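Local coordinates for protein leucine aminopeptidase 2, chloroplastic (PDB 5LHJ) that is a manganese-binding M17-family aminopeptidase that takes part in bottromycin maturation and probably removes unsubstituted N-terminal amino acids from peptides, at residues A290-P304 with F484-S497. Numbering follows the deposited sequence.
Sequences AVVAALTALPRLGLP and FAVRTLIETLRALS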
ATOM      1  N   ALA A 290       6.761   5.082  34.162  1.00 15.50           N
ATOM      2  CA  ALA A 290       7.916   5.878  34.571  1.00 15.77           C
ATOM      3  C   ALA A 290       7.588   6.774  35.768  1.00 15.96           C
ATOM      4  O   ALA A 290       8.383   6.877  36.720  1.00 16.19           O
ATOM      5  CB  ALA A 290       8.442   6.718  33.416  1.00 15.96           C
ATOM      6  N   VAL A 291       6.409   7.380  35.736  1.00 15.82           N
ATOM      7  CA  VAL A 291       5.956   8.263  36.811  1.00 16.34           C
ATOM      8  C   VAL A 291       5.733   7.483  38.106  1.00 16.65           C
ATOM      9  O   VAL A 291       6.205   7.905  39.178  1.00 16.97           O
ATOM     10  CB  VAL A 291       4.699   9.066  36.403  1.00 16.05           C
ATOM     11  CG1 VAL A 291       4.074   9.810  37.591  1.00 16.27           C
ATOM     12  CG2 VAL A 291       5.045  10.066  35.302  1.00 16.12           C
ATOM     13  N   VAL A 292       5.038   6.351  38.011  1.00 16.77           N
ATOM     14  CA  VAL A 292       4.792   5.514  39.193  1.00 16.99           C
ATOM     15  C   VAL A 292       6.121   5.067  39.818  1.00 17.26           C
ATOM     16  O   VAL A 292       6.312   5.156  41.041  1.00 17.35           O
ATOM     17  CB  VAL A 292       3.917   4.290  38.843  1.00 16.92           C
ATOM     18  CG1 VAL A 292       3.881   3.271  39.975  1.00 17.23           C
ATOM     19  CG2 VAL A 292       2.502   4.740  38.472  1.00 16.96           C
ATOM     20  N   ALA A 293       7.028   4.583  38.978  1.00 17.24           N
ATOM     21  CA  ALA A 293       8.302   4.074  39.451  1.00 17.63           C
ATOM     22  C   ALA A 293       9.141   5.174  40.116  1.00 18.12           C
ATOM     23  O   ALA A 293       9.701   4.944  41.202  1.00 18.53           O
ATOM     24  CB  ALA A 293       9.077   3.402  38.319  1.00 17.71           C
ATOM     25  N   ALA A 294       9.205   6.350  39.497  1.00 18.32           N
ATOM     26  CA  ALA A 294       9.921   7.488  40.091  1.00 19.13           C
ATOM     27  C   ALA A 294       9.340   7.829  41.468  1.00 19.66           C
ATOM     28  O   ALA A 294      10.103   8.003  42.434  1.00 19.95           O
ATOM     29  CB  ALA A 294       9.886   8.704  39.187  1.00 19.12           C
ATOM     30  N   LEU A 295       8.016   7.889  41.568  1.00 19.92           N
ATOM     31  CA  LEU A 295       7.370   8.161  42.871  1.00 20.90           C
ATOM     32  C   LEU A 295       7.739   7.130  43.934  1.00 20.95           C
ATOM     33  O   LEU A 295       7.987   7.504  45.096  1.00 21.45           O
ATOM     34  CB  LEU A 295       5.851   8.279  42.736  1.00 21.31           C
ATOM     35  CG  LEU A 295       5.417   9.682  42.288  1.00 22.25           C
ATOM     36  CD1 LEU A 295       4.119   9.635  41.517  1.00 22.49           C
ATOM     37  CD2 LEU A 295       5.301  10.625  43.479  1.00 22.94           C
ATOM     38  N   THR A 296       7.807   5.853  43.556  1.00 20.76           N
ATOM     39  CA  THR A 296       8.167   4.784  44.513  1.00 20.98           C
ATOM     40  C   THR A 296       9.600   4.900  45.038  1.00 21.30           C
ATOM     41  O   THR A 296       9.901   4.401  46.119  1.00 21.64           O
ATOM     42  CB  THR A 296       7.981   3.336  43.958  1.00 21.03           C
ATOM     43  OG1 THR A 296       8.922   3.052  42.898  1.00 21.28           O
ATOM     44  CG2 THR A 296       6.545   3.081  43.512  1.00 20.90           C
ATOM     45  N   ALA A 297      10.491   5.516  44.270  1.00 20.95           N
ATOM     46  CA  ALA A 297      11.877   5.713  44.691  1.00 21.43           C
ATOM     47  C   ALA A 297      12.087   6.875  45.675  1.00 21.59           C
ATOM     48  O   ALA A 297      13.122   6.935  46.333  1.00 21.89           O
ATOM     49  CB  ALA A 297      12.754   5.937  43.467  1.00 21.59           C
ATOM     50  N   LEU A 298      11.141   7.799  45.763  1.00 21.57           N
ATOM     51  CA  LEU A 298      11.360   9.022  46.541  1.00 22.38           C
ATOM     52  C   LEU A 298      11.470   8.790  48.068  1.00 23.25           C
ATOM     53  O   LEU A 298      12.324   9.399  48.705  1.00 23.43           O
ATOM     54  CB  LEU A 298      10.300  10.075  46.226  1.00 22.19           C
ATOM     55  CG  LEU A 298      10.271  10.508  44.751  1.00 22.02           C
ATOM     56  CD1 LEU A 298       9.210  11.574  44.525  1.00 21.96           C
ATOM     57  CD2 LEU A 298      11.635  10.968  44.271  1.00 22.57           C
ATOM     58  N   PRO A 299      10.619   7.926  48.640  1.00 24.20           N
ATOM     59  CA  PRO A 299      10.746   7.703  50.101  1.00 25.66           C
ATOM     60  C   PRO A 299      12.127   7.197  50.531  1.00 28.18           C
ATOM     61  O   PRO A 299      12.645   7.647  51.553  1.00 29.01           O
ATOM     62  CB  PRO A 299       9.643   6.686  50.394  1.00 24.93           C
ATOM     63  CG  PRO A 299       8.601   6.993  49.359  1.00 24.28           C
ATOM     64  CD  PRO A 299       9.378   7.327  48.119  1.00 23.83           C
ATOM     65  N   ARG A 300      12.732   6.317  49.744  1.00 31.11           N
ATOM     66  CA  ARG A 300      14.096   5.829  50.025  1.00 35.66           C
ATOM     67  C   ARG A 300      15.141   6.932  49.965  1.00 37.17           C
ATOM     68  O   ARG A 300      16.047   6.973  50.796  1.00 37.87           O
ATOM     69  CB  ARG A 300      14.478   4.738  49.030  1.00 38.53           C
ATOM     70  CG  ARG A 300      15.914   4.204  49.114  1.00 42.69           C
ATOM     71  CD  ARG A 300      16.162   3.444  50.408  1.00 45.83           C
ATOM     72  NE  ARG A 300      17.174   2.391  50.226  1.00 49.30           N
ATOM     73  CZ  ARG A 300      18.433   2.414  50.675  1.00 51.68           C
ATOM     74  NH1 ARG A 300      18.919   3.440  51.385  1.00 53.72           N
ATOM     75  NH2 ARG A 300      19.227   1.377  50.408  1.00 53.78           N
ATOM     76  N   LEU A 301      15.035   7.798  48.960  1.00 36.82           N
ATOM     77  CA  LEU A 301      15.999   8.892  48.784  1.00 38.27           C
ATOM     78  C   LEU A 301      15.787  10.010  49.794  1.00 39.17           C
ATOM     79  O   LEU A 301      16.736  10.709  50.152  1.00 40.57           O
ATOM     80  CB  LEU A 301      15.922   9.462  47.364  1.00 37.92           C
ATOM     81  CG  LEU A 301      16.202   8.475  46.230  1.00 38.18           C
ATOM     82  CD1 LEU A 301      15.954   9.114  44.867  1.00 38.12           C
ATOM     83  CD2 LEU A 301      17.614   7.897  46.303  1.00 39.21           C
ATOM     84  N   GLY A 302      14.548  10.186  50.245  1.00 39.35           N
ATOM     85  CA  GLY A 302      14.212  11.206  51.226  1.00 39.78           C
ATOM     86  C   GLY A 302      14.428  12.631  50.759  1.00 40.81           C
ATOM     87  O   GLY A 302      15.003  13.439  51.490  1.00 41.90           O
ATOM     88  N   LEU A 303      13.964  12.954  49.549  1.00 40.07           N
ATOM     89  CA  LEU A 303      14.108  14.307  49.012  1.00 40.57           C
ATOM     90  C   LEU A 303      13.154  15.265  49.705  1.00 40.51           C
ATOM     91  O   LEU A 303      12.009  14.895  49.952  1.00 40.84           O
ATOM     92  CB  LEU A 303      13.825  14.346  47.505  1.00 40.27           C
ATOM     93  CG  LEU A 303      14.751  13.555  46.592  1.00 40.47           C
ATOM     94  CD1 LEU A 303      14.335  13.787  45.145  1.00 40.28           C
ATOM     95  CD2 LEU A 303      16.201  13.952  46.809  1.00 41.41           C
ATOM     96  N   PRO A 304      13.614  16.499  50.009  1.00 41.11           N
ATOM     97  CA  PRO A 304      12.759  17.526  50.613  1.00 41.06           C
ATOM     98  C   PRO A 304      11.920  18.227  49.544  1.00 39.50           C
ATOM     99  O   PRO A 304      12.154  19.391  49.213  1.00 40.57           O
ATOM    100  CB  PRO A 304      13.782  18.475  51.258  1.00 42.19           C
ATOM    101  CG  PRO A 304      14.937  18.427  50.313  1.00 42.26           C
ATOM    102  CD  PRO A 304      15.000  16.995  49.845  1.00 41.86           C
ATOM    103  N   PHE A 484      12.567   3.493  30.411  1.00 15.47           N
ATOM    104  CA  PHE A 484      13.124   4.775  29.994  1.00 15.59           C
ATOM    105  C   PHE A 484      12.409   5.935  30.687  1.00 15.55           C
ATOM    106  O   PHE A 484      11.185   5.910  30.838  1.00 15.33           O
ATOM    107  CB  PHE A 484      13.008   4.945  28.479  1.00 15.77           C
ATOM    108  CG  PHE A 484      13.744   6.143  27.940  1.00 15.90           C
ATOM    109  CD1 PHE A 484      15.091   6.061  27.644  1.00 16.40           C
ATOM    110  CD2 PHE A 484      13.080   7.342  27.708  1.00 16.13           C
ATOM    111  CE1 PHE A 484      15.771   7.153  27.122  1.00 16.60           C
ATOM    112  CE2 PHE A 484      13.758   8.444  27.202  1.00 16.16           C
ATOM    113  CZ  PHE A 484      15.110   8.336  26.911  1.00 16.23           C
ATOM    114  N   ALA A 485      13.218   6.900  31.129  1.00 15.67           N
ATOM    115  CA  ALA A 485      12.833   8.156  31.789  1.00 15.83           C
ATOM    116  C   ALA A 485      12.699   8.082  33.312  1.00 16.03           C
ATOM    117  O   ALA A 485      12.662   9.120  33.970  1.00 16.23           O
ATOM    118  CB  ALA A 485      11.590   8.790  31.166  1.00 15.95           C
ATOM    119  N   VAL A 486      12.662   6.872  33.887  1.00 16.19           N
ATOM    120  CA  VAL A 486      12.624   6.743  35.350  1.00 16.45           C
ATOM    121  C   VAL A 486      13.825   7.450  35.984  1.00 17.03           C
ATOM    122  O   VAL A 486      13.667   8.296  36.869  1.00 16.90           O
ATOM    123  CB  VAL A 486      12.563   5.269  35.818  1.00 16.16           C
ATOM    124  CG1 VAL A 486      12.719   5.168  37.332  1.00 16.24           C
ATOM    125  CG2 VAL A 486      11.241   4.629  35.398  1.00 15.97           C
ATOM    126  N   ARG A 487      15.012   7.131  35.506  1.00 17.79           N
ATOM    127  CA  ARG A 487      16.208   7.694  36.103  1.00 19.15           C
ATOM    128  C   ARG A 487      16.398   9.184  35.780  1.00 18.40           C
ATOM    129  O   ARG A 487      16.860   9.942  36.640  1.00 18.48           O
ATOM    130  CB  ARG A 487      17.424   6.841  35.764  1.00 21.16           C
ATOM    131  CG  ARG A 487      17.422   5.578  36.620  1.00 23.35           C
ATOM    132  CD  ARG A 487      18.525   4.618  36.249  1.00 25.72           C
ATOM    133  NE  ARG A 487      18.158   4.039  34.971  1.00 28.60           N
ATOM    134  CZ  ARG A 487      18.882   4.026  33.862  1.00 31.02           C
ATOM    135  NH1 ARG A 487      20.133   4.471  33.819  1.00 32.68           N
ATOM    136  NH2 ARG A 487      18.342   3.478  32.783  1.00 33.05           N
ATOM    137  N   THR A 488      15.990   9.618  34.589  1.00 17.84           N
ATOM    138  CA  THR A 488      15.936  11.057  34.289  1.00 17.62           C
ATOM    139  C   THR A 488      15.001  11.807  35.254  1.00 17.60           C
ATOM    140  O   THR A 488      15.364  12.858  35.777  1.00 17.58           O
ATOM    141  CB  THR A 488      15.543  11.332  32.820  1.00 17.68           C
ATOM    142  OG1 THR A 488      16.553  10.798  31.960  1.00 17.77           O
ATOM    143  CG2 THR A 488      15.403  12.824  32.550  1.00 17.66           C
ATOM    144  N   LEU A 489      13.816  11.260  35.498  1.00 17.20           N
ATOM    145  CA  LEU A 489      12.870  11.876  36.426  1.00 17.66           C
ATOM    146  C   LEU A 489      13.460  11.975  37.832  1.00 18.00           C
ATOM    147  O   LEU A 489      13.372  13.020  38.468  1.00 18.10           O
ATOM    148  CB  LEU A 489      11.549  11.117  36.487  1.00 17.59           C
ATOM    149  CG  LEU A 489      10.590  11.248  35.300  1.00 17.58           C
ATOM    150  CD1 LEU A 489       9.420  10.315  35.555  1.00 17.71           C
ATOM    151  CD2 LEU A 489      10.114  12.675  35.058  1.00 17.77           C
ATOM    152  N   ILE A 490      14.062  10.889  38.306  1.00 18.42           N
ATOM    153  CA  ILE A 490      14.674  10.897  39.636  1.00 19.08           C
ATOM    154  C   ILE A 490      15.779  11.954  39.728  1.00 19.71           C
ATOM    155  O   ILE A 490      15.808  12.729  40.683  1.00 20.25           O
ATOM    156  CB  ILE A 490      15.215   9.508  40.041  1.00 19.32           C
ATOM    157  CG1 ILE A 490      14.054   8.521  40.224  1.00 19.35           C
ATOM    158  CG2 ILE A 490      16.032   9.595  41.334  1.00 19.84           C
ATOM    159  CD1 ILE A 490      14.491   7.078  40.364  1.00 19.21           C
ATOM    160  N   GLU A 491      16.669  12.009  38.742  1.00 19.62           N
ATOM    161  CA  GLU A 491      17.721  13.032  38.749  1.00 20.27           C
ATOM    162  C   GLU A 491      17.179  14.473  38.634  1.00 20.19           C
ATOM    163  O   GLU A 491      17.722  15.398  39.258  1.00 20.53           O
ATOM    164  CB  GLU A 491      18.766  12.741  37.675  1.00 21.09           C
ATOM    165  CG  GLU A 491      19.691  11.598  38.040  1.00 22.20           C
ATOM    166  CD  GLU A 491      20.673  11.925  39.172  1.00 24.02           C
ATOM    167  OE1 GLU A 491      20.905  13.110  39.483  1.00 24.11           O
ATOM    168  OE2 GLU A 491      21.227  10.973  39.761  1.00 26.64           O
ATOM    169  N   THR A 492      16.102  14.655  37.871  1.00 19.40           N
ATOM    170  CA  THR A 492      15.430  15.955  37.782  1.00 19.72           C
ATOM    171  C   THR A 492      14.867  16.379  39.138  1.00 20.13           C
ATOM    172  O   THR A 492      15.085  17.510  39.591  1.00 20.39           O
ATOM    173  CB  THR A 492      14.319  15.930  36.727  1.00 19.46           C
ATOM    174  OG1 THR A 492      14.900  15.616  35.456  1.00 19.06           O
ATOM    175  CG2 THR A 492      13.611  17.260  36.636  1.00 19.72           C
ATOM    176  N   LEU A 493      14.176  15.461  39.796  1.00 20.25           N
ATOM    177  CA  LEU A 493      13.590  15.756  41.103  1.00 21.02           C
ATOM    178  C   LEU A 493      14.682  16.053  42.146  1.00 22.53           C
ATOM    179  O   LEU A 493      14.492  16.941  42.992  1.00 22.91           O
ATOM    180  CB  LEU A 493      12.691  14.611  41.553  1.00 20.78           C
ATOM    181  CG  LEU A 493      11.448  14.401  40.677  1.00 20.47           C
ATOM    182  CD1 LEU A 493      10.813  13.055  40.964  1.00 20.45           C
ATOM    183  CD2 LEU A 493      10.428  15.515  40.846  1.00 20.64           C
ATOM    184  N   ARG A 494      15.809  15.327  42.080  1.00 23.61           N
ATOM    185  CA  ARG A 494      16.962  15.584  42.976  1.00 25.51           C
ATOM    186  C   ARG A 494      17.483  17.013  42.792  1.00 25.73           C
ATOM    187  O   ARG A 494      17.658  17.752  43.773  1.00 25.46           O
ATOM    188  CB  ARG A 494      18.102  14.580  42.745  1.00 27.34           C
ATOM    189  CG  ARG A 494      17.818  13.171  43.270  1.00 30.09           C
ATOM    190  CD  ARG A 494      18.849  12.141  42.812  1.00 32.41           C
ATOM    191  NE  ARG A 494      20.136  12.329  43.485  1.00 35.17           N
ATOM    192  CZ  ARG A 494      20.480  11.828  44.675  1.00 38.13           C
ATOM    193  NH1 ARG A 494      19.653  11.059  45.389  1.00 39.89           N
ATOM    194  NH2 ARG A 494      21.694  12.097  45.164  1.00 40.07           N
ATOM    195  N   ALA A 495      17.703  17.405  41.541  1.00 25.41           N
ATOM    196  CA  ALA A 495      18.175  18.761  41.228  1.00 26.21           C
ATOM    197  C   ALA A 495      17.190  19.844  41.669  1.00 27.02           C
ATOM    198  O   ALA A 495      17.606  20.847  42.252  1.00 27.81           O
ATOM    199  CB  ALA A 495      18.495  18.900  39.752  1.00 26.16           C
ATOM    200  N   LEU A 496      15.897  19.639  41.420  1.00 27.20           N
ATOM    201  CA  LEU A 496      14.870  20.600  41.836  1.00 28.41           C
ATOM    202  C   LEU A 496      14.795  20.739  43.359  1.00 30.06           C
ATOM    203  O   LEU A 496      14.578  21.840  43.866  1.00 30.62           O
ATOM    204  CB  LEU A 496      13.493  20.218  41.287  1.00 28.08           C
ATOM    205  CG  LEU A 496      13.318  20.349  39.766  1.00 27.83           C
ATOM    206  CD1 LEU A 496      12.032  19.675  39.332  1.00 27.70           C
ATOM    207  CD2 LEU A 496      13.326  21.807  39.328  1.00 28.82           C
ATOM    208  N   SER A 497      14.983  19.633  44.072  1.00 31.41           N
ATOM    209  CA  SER A 497      14.932  19.632  45.542  1.00 34.12           C
ATOM    210  C   SER A 497      16.102  20.396  46.167  1.00 36.79           C
ATOM    211  O   SER A 497      15.957  20.959  47.249  1.00 36.87           O
ATOM    212  CB  SER A 497      14.891  18.205  46.100  1.00 33.60           C
ATOM    213  OG  SER A 497      16.169  17.584  46.049  1.00 33.88           O
TER
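Val486 packs one methyl against the backbone of Ala290, Val486 CG2 lying 3.6 Å from Ala290 CA, and the same methyl also meets the CB of Ala293. Leu489 touches Ala290 from the next turn: its CD1 sits against the carbonyl oxygen of Ala290 and by the methyl of Ala294, which also packs against Leu489 CB. With Ala290, Ala293, Ala294 and Ala297, helix 290-301 offers a low surface to the larger side chains of helix 486-497, and the axes approach to 8.9 Å at a crossing angle of -46°. Farther along, Ile490 divides its branches. CG1 is anti to the carbonyl carbon (chi1 -67°) and carries CD1 onto the methyl of Ala297. The other branch, Ile490 CG2, meets Leu301 CD1 at 3.6 Å. Leu298 and Leu493 cross nearly at right angles through their methyl ends.

Both helices belong to the catalytic domain of the M17 aminopeptidase family. Helix 290-301 turns Val291 and Leu295 to strand 306-316, while Leu298 touches both that strand and Leu493; helix 486-497, near the C-terminus, is backed by helix 394-407. Val291 is about 8 Å, side chain to side chain, from Lys261, a manganese-binding residue of this enzyme, whose metal is absent from this chain.

Beyond Gly302, which leaves the helix with positive phi, Leu303 turns back onto the last turns of the partner. Leu303 CD1 lies 3.7 Å from Arg494 N, and CD2 reaches the Ser497 hydroxyl. The aliphatic part of Arg494 runs across Leu303, and Arg494 NH1 comes 3.9 Å from Leu301 CD2. No hydrogen bond joins the segments; Ser497 OG instead donates to Arg494 O at 2.7 Å, within its own helix, and Pro304 CD packs against Ser497 CB.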